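Outer membrane protein YopM (Yersinia pestis, PDB 1JL5) is a leucine-rich repeat virulence effector that probably alters host cell physiology to favour bacterial survival, and assembles into a homotetrameric hollow cylinder. Local coordinates at residues E176-G181 with T198-D203; E144-L149 with K167-P172. All coordinates share one frame; numbering follows the deposited sequence.

In the fold
Both interactions join consecutive leucine-rich repeats of one solenoid, and they lie about 13 Å apart, centre to centre. Interaction 2 comes first along the chain, bringing together the proline-rich loops 144-149 and 167-172 that follow strands 135-137 and 157-159. Interaction 1 then pairs the next two strands, 177-179 and 199-201, in the parallel row of short strands. The two share a hydrophobic interior: CD1 of I178 lies 3.4 Å from CD2 of L171, and CB of A180 lies at the same distance from CD1 of L168. Strand and loop sides of the coil are thus tied together through leucine, isoleucine and alanine side chains, with each repeat stacked on the one before it.

Interaction 1 of 2, residues E176-G181 with T198-D203; sequences EFIAAG and TAIYAD
F177, I178 and A179 pair with A199, I200 and Y201 as neighbouring parallel strands, their axes 4.6 Å apart and 8° from parallel. The carbonyl O of E176 is gripped by two backbone donors: T198 N, at 2.7 Å and tilted from the carbonyl plane, and A199 N, which lies in that plane. Further along, I178 N gives its hydrogen to A199 O, and I178 O receives that of Y201 N. A180 N points at Y201 O to close the series, though the modelled 2.5 Å is doubtfully short.

F177, A179, A199 and Y201 share one face. CG of F177 stands anti to its backbone N (chi1 172°), and the ring beyond it leans over the neighbouring strand, where CD2 touches A199 CB at 3.5 Å and CE2 comes to 3.2 Å from Y201 CE1. The two ring planes meet at 37°. Beside them, A179 CB packs on Y201 CB. On the other face, I178 CG2 meets I200 CG1 at 4.2 Å, and both isoleucines are buried. Beyond the strands, A180 O and A202 O both accept from N205 ND2, joining the turns through an asparagine, as in the asparagine rows of leucine-rich repeat solenoids.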
loop_
_atom_site.group_PDB
_atom_site.type_symbol
_atom_site.label_atom_id
_atom_site.label_comp_id
_atom_site.label_asym_id
_atom_site.label_seq_id
_atom_site.Cartn_x
_atom_site.Cartn_y
_atom_site.Cartn_z
ATOM N N GLU A 176 27.668 -25.415 9.492
ATOM C CA GLU A 176 28.180 -24.350 8.652
ATOM C C GLU A 176 27.098 -23.303 8.510
ATOM O O GLU A 176 27.366 -22.122 8.286
ATOM C CB GLU A 176 28.516 -24.872 7.261
ATOM C CG GLU A 176 29.281 -26.169 7.238
ATOM C CD GLU A 176 29.823 -26.470 5.862
ATOM O OE1 GLU A 176 29.124 -26.165 4.874
ATOM O OE2 GLU A 176 30.942 -27.016 5.768
ATOM N N PHE A 177 25.861 -23.752 8.646
ATOM C CA PHE A 177 24.741 -22.861 8.478
ATOM C C PHE A 177 23.577 -23.244 9.352
ATOM O O PHE A 177 23.133 -24.392 9.359
ATOM C CB PHE A 177 24.325 -22.871 7.003
ATOM C CG PHE A 177 23.046 -22.137 6.710
ATOM C CD1 PHE A 177 21.822 -22.617 7.171
ATOM C CD2 PHE A 177 23.058 -20.987 5.926
ATOM C CE1 PHE A 177 20.631 -21.969 6.855
ATOM C CE2 PHE A 177 21.869 -20.333 5.604
ATOM C CZ PHE A 177 20.655 -20.827 6.069
ATOM N N ILE A 178 23.090 -22.275 10.111
ATOM C CA ILE A 178 21.929 -22.517 10.925
ATOM C C ILE A 178 20.977 -21.343 10.819
ATOM O O ILE A 178 21.342 -20.188 11.058
ATOM C CB ILE A 178 22.265 -22.764 12.402
ATOM C CG1 ILE A 178 20.968 -23.102 13.145
ATOM C CG2 ILE A 178 22.961 -21.551 13.008
ATOM C CD1 ILE A 178 21.159 -23.614 14.539
ATOM N N ALA A 179 19.761 -21.655 10.398
ATOM C CA ALA A 179 18.711 -20.668 10.286
ATOM C C ALA A 179 17.750 -21.131 11.359
ATOM O O ALA A 179 17.193 -22.222 11.274
ATOM C CB ALA A 179 18.061 -20.732 8.913
ATOM N N ALA A 180 17.603 -20.326 12.399
ATOM C CA ALA A 180 16.707 -20.650 13.497
ATOM C C ALA A 180 15.861 -19.415 13.740
ATOM O O ALA A 180 15.363 -19.181 14.838
ATOM C CB ALA A 180 17.503 -20.999 14.735
ATOM N N GLY A 181 15.719 -18.618 12.692
ATOM C CA GLY A 181 14.940 -17.410 12.797
ATOM C C GLY A 181 13.472 -17.725 12.972
ATOM O O GLY A 181 13.019 -18.833 12.689
ATOM N N THR A 198 29.272 -20.407 9.184
ATOM C CA THR A 198 29.474 -19.207 8.401
ATOM C C THR A 198 28.222 -18.351 8.339
ATOM O O THR A 198 28.293 -17.153 8.089
ATOM C CB THR A 198 29.883 -19.562 6.980
ATOM O OG1 THR A 198 28.809 -20.255 6.346
ATOM C CG2 THR A 198 31.113 -20.457 6.994
ATOM N N ALA A 199 27.070 -18.961 8.567
ATOM C CA ALA A 199 25.832 -18.205 8.510
ATOM C C ALA A 199 24.886 -18.558 9.632
ATOM O O ALA A 199 24.596 -19.726 9.884
ATOM C CB ALA A 199 25.148 -18.420 7.167
ATOM N N ILE A 200 24.409 -17.525 10.308
ATOM C CA ILE A 200 23.471 -17.703 11.393
ATOM C C ILE A 200 22.268 -16.827 11.132
ATOM O O ILE A 200 22.393 -15.619 10.936
ATOM C CB ILE A 200 24.039 -17.258 12.750
ATOM C CG1 ILE A 200 25.262 -18.091 13.119
ATOM C CG2 ILE A 200 22.956 -17.377 13.821
ATOM C CD1 ILE A 200 25.965 -17.575 14.354
ATOM N N TYR A 201 21.103 -17.449 11.106
ATOM C CA TYR A 201 19.865 -16.720 10.943
ATOM C C TYR A 201 19.166 -17.036 12.240
ATOM O O TYR A 201 18.850 -18.191 12.524
ATOM C CB TYR A 201 19.068 -17.233 9.748
ATOM C CG TYR A 201 19.734 -16.931 8.435
ATOM C CD1 TYR A 201 20.827 -17.676 8.000
ATOM C CD2 TYR A 201 19.297 -15.876 7.639
ATOM C CE1 TYR A 201 21.471 -17.375 6.807
ATOM C CE2 TYR A 201 19.935 -15.568 6.443
ATOM C CZ TYR A 201 21.021 -16.324 6.035
ATOM O OH TYR A 201 21.658 -16.031 4.855
ATOM N N ALA A 202 18.980 -16.010 13.056
ATOM C CA ALA A 202 18.335 -16.175 14.340
ATOM C C ALA A 202 17.433 -14.973 14.535
ATOM O O ALA A 202 17.078 -14.613 15.649
ATOM C CB ALA A 202 19.378 -16.248 15.442
ATOM N N ASP A 203 17.079 -14.342 13.428
ATOM C CA ASP A 203 16.200 -13.192 13.469
ATOM C C ASP A 203 14.850 -13.656 13.982
ATOM O O ASP A 203 14.562 -14.855 14.015
ATOM C CB ASP A 203 16.012 -12.628 12.070
ATOM C CG ASP A 203 15.516 -13.676 11.099
ATOM O OD1 ASP A 203 16.270 -14.638 10.836
ATOM O OD2 ASP A 203 14.375 -13.553 10.616
#

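Interaction 2 of 2, residues E144-L149 with K167-P172; sequences EKLPEL and KLPDLP
L146 and L149 share similar first torsions, which set CG of each anti to its own carbonyl carbon and beside its backbone N (chi1 -74° and -52°); an extended chi2 in both then carries CD1 on to the next loop. L168 and L171 adopt the same arrangement, and the leucines run side by side in pairs, pointing the same way. CD1 of L146 touches CD2 of L168 at 3.6 Å, while CD1 of L149 meets CD2 of L171 at 4.0 Å.

The ring of P169 wedges between the leucines of the preceding loop. Its CD rests against L146 CB at 3.5 Å and also meets CD1 of L149; the L146 side chain crosses the ring at about a right angle. CG of the same proline approaches the carbonyl oxygens of both L146 and P147. At the far end, the carbonyl O of L149 rests against CB, CG and CD of the P172 ring, with CD also near L149 CB.

Water molecules connect the two backbones where the loops stand too far apart for direct pairing. One accepts from L146 N and donates to K167 O, both at 2.7 Å. Another accepts from L149 N and donates to D170 O, and a third links E144 O to K167 N. The four leucines are buried, while P169 lies nearer the surface and bridging waters satisfy backbone groups.

L168 continues inward onto I178 of strand 177-179, and L149 also touches L129 of an earlier loop. The E148 carboxylate turns to Q150, which OE2 engages by a hydrogen bond. Repeated Leu-Pro-acidic-Leu loops, L146 to L149 and L168 to L171, stacked one on the next, form part of the non-strand side of this short-repeat leucine-rich solenoid.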
loop_
_atom_site.group_PDB
_atom_site.type_symbol
_atom_site.label_atom_id
_atom_site.label_comp_id
_atom_site.label_asym_id
_atom_site.label_seq_id
_atom_site.Cartn_x
_atom_site.Cartn_y
_atom_site.Cartn_z
ATOM N N GLU A 144 8.839 -27.833 18.632
ATOM C CA GLU A 144 8.845 -27.208 19.946
ATOM C C GLU A 144 10.259 -27.313 20.465
ATOM O O GLU A 144 10.711 -26.499 21.263
ATOM C CB GLU A 144 7.897 -27.955 20.876
ATOM C CG GLU A 144 6.594 -28.338 20.210
ATOM C CD GLU A 144 5.403 -27.670 20.844
ATOM O OE1 GLU A 144 5.431 -26.430 21.000
ATOM O OE2 GLU A 144 4.438 -28.386 21.180
ATOM N N LYS A 145 10.952 -28.340 19.996
ATOM C CA LYS A 145 12.323 -28.578 20.386
ATOM C C LYS A 145 12.977 -29.385 19.289
ATOM O O LYS A 145 12.304 -29.985 18.459
ATOM C CB LYS A 145 12.382 -29.337 21.717
ATOM C CG LYS A 145 11.598 -30.638 21.737
ATOM C CD LYS A 145 11.535 -31.220 23.148
ATOM C CE LYS A 145 10.619 -32.439 23.209
ATOM N NZ LYS A 145 10.485 -32.998 24.590
ATOM N N LEU A 146 14.298 -29.371 19.268
ATOM C CA LEU A 146 15.038 -30.115 18.272
ATOM C C LEU A 146 15.748 -31.253 18.968
ATOM O O LEU A 146 16.036 -31.176 20.159
ATOM C CB LEU A 146 16.079 -29.221 17.604
ATOM C CG LEU A 146 15.597 -28.175 16.602
ATOM C CD1 LEU A 146 16.777 -27.309 16.183
ATOM C CD2 LEU A 146 14.981 -28.862 15.394
ATOM N N PRO A 147 16.013 -32.342 18.246
ATOM C CA PRO A 147 16.715 -33.442 18.904
ATOM C C PRO A 147 18.149 -32.953 19.048
ATOM O O PRO A 147 18.516 -31.934 18.456
ATOM C CB PRO A 147 16.591 -34.576 17.894
ATOM C CG PRO A 147 16.618 -33.850 16.586
ATOM C CD PRO A 147 15.692 -32.680 16.849
ATOM N N GLU A 148 18.955 -33.653 19.833
ATOM C CA GLU A 148 20.343 -33.258 20.002
ATOM C C GLU A 148 20.948 -33.083 18.615
ATOM O O GLU A 148 20.664 -33.858 17.707
ATOM C CB GLU A 148 21.101 -34.329 20.785
ATOM C CG GLU A 148 22.588 -34.070 20.905
ATOM C CD GLU A 148 23.275 -35.087 21.790
ATOM O OE1 GLU A 148 23.169 -36.298 21.496
ATOM O OE2 GLU A 148 23.918 -34.674 22.780
ATOM N N LEU A 149 21.777 -32.060 18.450
ATOM C CA LEU A 149 22.389 -31.780 17.158
ATOM C C LEU A 149 23.906 -31.831 17.195
ATOM O O LEU A 149 24.549 -32.101 16.185
ATOM C CB LEU A 149 21.975 -30.384 16.682
ATOM C CG LEU A 149 20.488 -30.034 16.648
ATOM C CD1 LEU A 149 20.325 -28.548 16.348
ATOM C CD2 LEU A 149 19.787 -30.881 15.607
ATOM N N LYS A 167 14.500 -23.090 22.481
ATOM C CA LYS A 167 15.936 -23.247 22.605
ATOM C C LYS A 167 16.466 -24.132 21.496
ATOM O O LYS A 167 15.736 -24.938 20.928
ATOM C CB LYS A 167 16.286 -23.886 23.959
ATOM C CG LYS A 167 15.817 -23.076 25.153
ATOM C CD LYS A 167 16.268 -23.681 26.477
ATOM C CE LYS A 167 15.907 -22.753 27.633
ATOM N NZ LYS A 167 16.431 -23.226 28.944
ATOM N N LEU A 168 17.735 -23.943 21.166
ATOM C CA LEU A 168 18.383 -24.751 20.152
ATOM C C LEU A 168 19.362 -25.631 20.892
ATOM O O LEU A 168 20.057 -25.170 21.793
ATOM C CB LEU A 168 19.162 -23.892 19.161
ATOM C CG LEU A 168 18.371 -23.072 18.153
ATOM C CD1 LEU A 168 19.350 -22.368 17.225
ATOM C CD2 LEU A 168 17.436 -23.988 17.361
ATOM N N PRO A 169 19.412 -26.920 20.548
ATOM C CA PRO A 169 20.365 -27.784 21.247
ATOM C C PRO A 169 21.750 -27.268 20.866
ATOM O O PRO A 169 21.881 -26.496 19.912
ATOM C CB PRO A 169 20.083 -29.158 20.646
ATOM C CG PRO A 169 18.633 -29.070 20.265
ATOM C CD PRO A 169 18.545 -27.700 19.652
ATOM N N ASP A 170 22.781 -27.666 21.597
ATOM C CA ASP A 170 24.110 -27.207 21.238
ATOM C C ASP A 170 24.356 -27.649 19.809
ATOM O O ASP A 170 23.883 -28.699 19.382
ATOM C CB ASP A 170 25.161 -27.778 22.185
ATOM C CG ASP A 170 25.041 -27.204 23.575
ATOM O OD1 ASP A 170 24.592 -26.044 23.694
ATOM O OD2 ASP A 170 25.400 -27.902 24.542
ATOM N N LEU A 171 25.089 -26.837 19.065
ATOM C CA LEU A 171 25.334 -27.132 17.670
ATOM C C LEU A 171 26.537 -28.016 17.405
ATOM O O LEU A 171 27.516 -28.002 18.151
ATOM C CB LEU A 171 25.459 -25.821 16.903
ATOM C CG LEU A 171 24.243 -24.926 17.160
ATOM C CD1 LEU A 171 24.471 -23.555 16.549
ATOM C CD2 LEU A 171 22.990 -25.593 16.591
ATOM N N PRO A 172 26.468 -28.811 16.328
ATOM C CA PRO A 172 27.556 -29.712 15.953
ATOM C C PRO A 172 28.690 -28.911 15.335
ATOM O O PRO A 172 28.452 -27.958 14.597
ATOM C CB PRO A 172 26.892 -30.636 14.940
ATOM C CG PRO A 172 25.955 -29.701 14.232
ATOM C CD PRO A 172 25.333 -28.946 15.395
HETATM O O HOH W 1 12.817 -25.603 22.243
HETATM O O HOH W 2 15.484 -27.585 20.856
HETATM O O HOH W 3 22.869 -30.782 20.386
#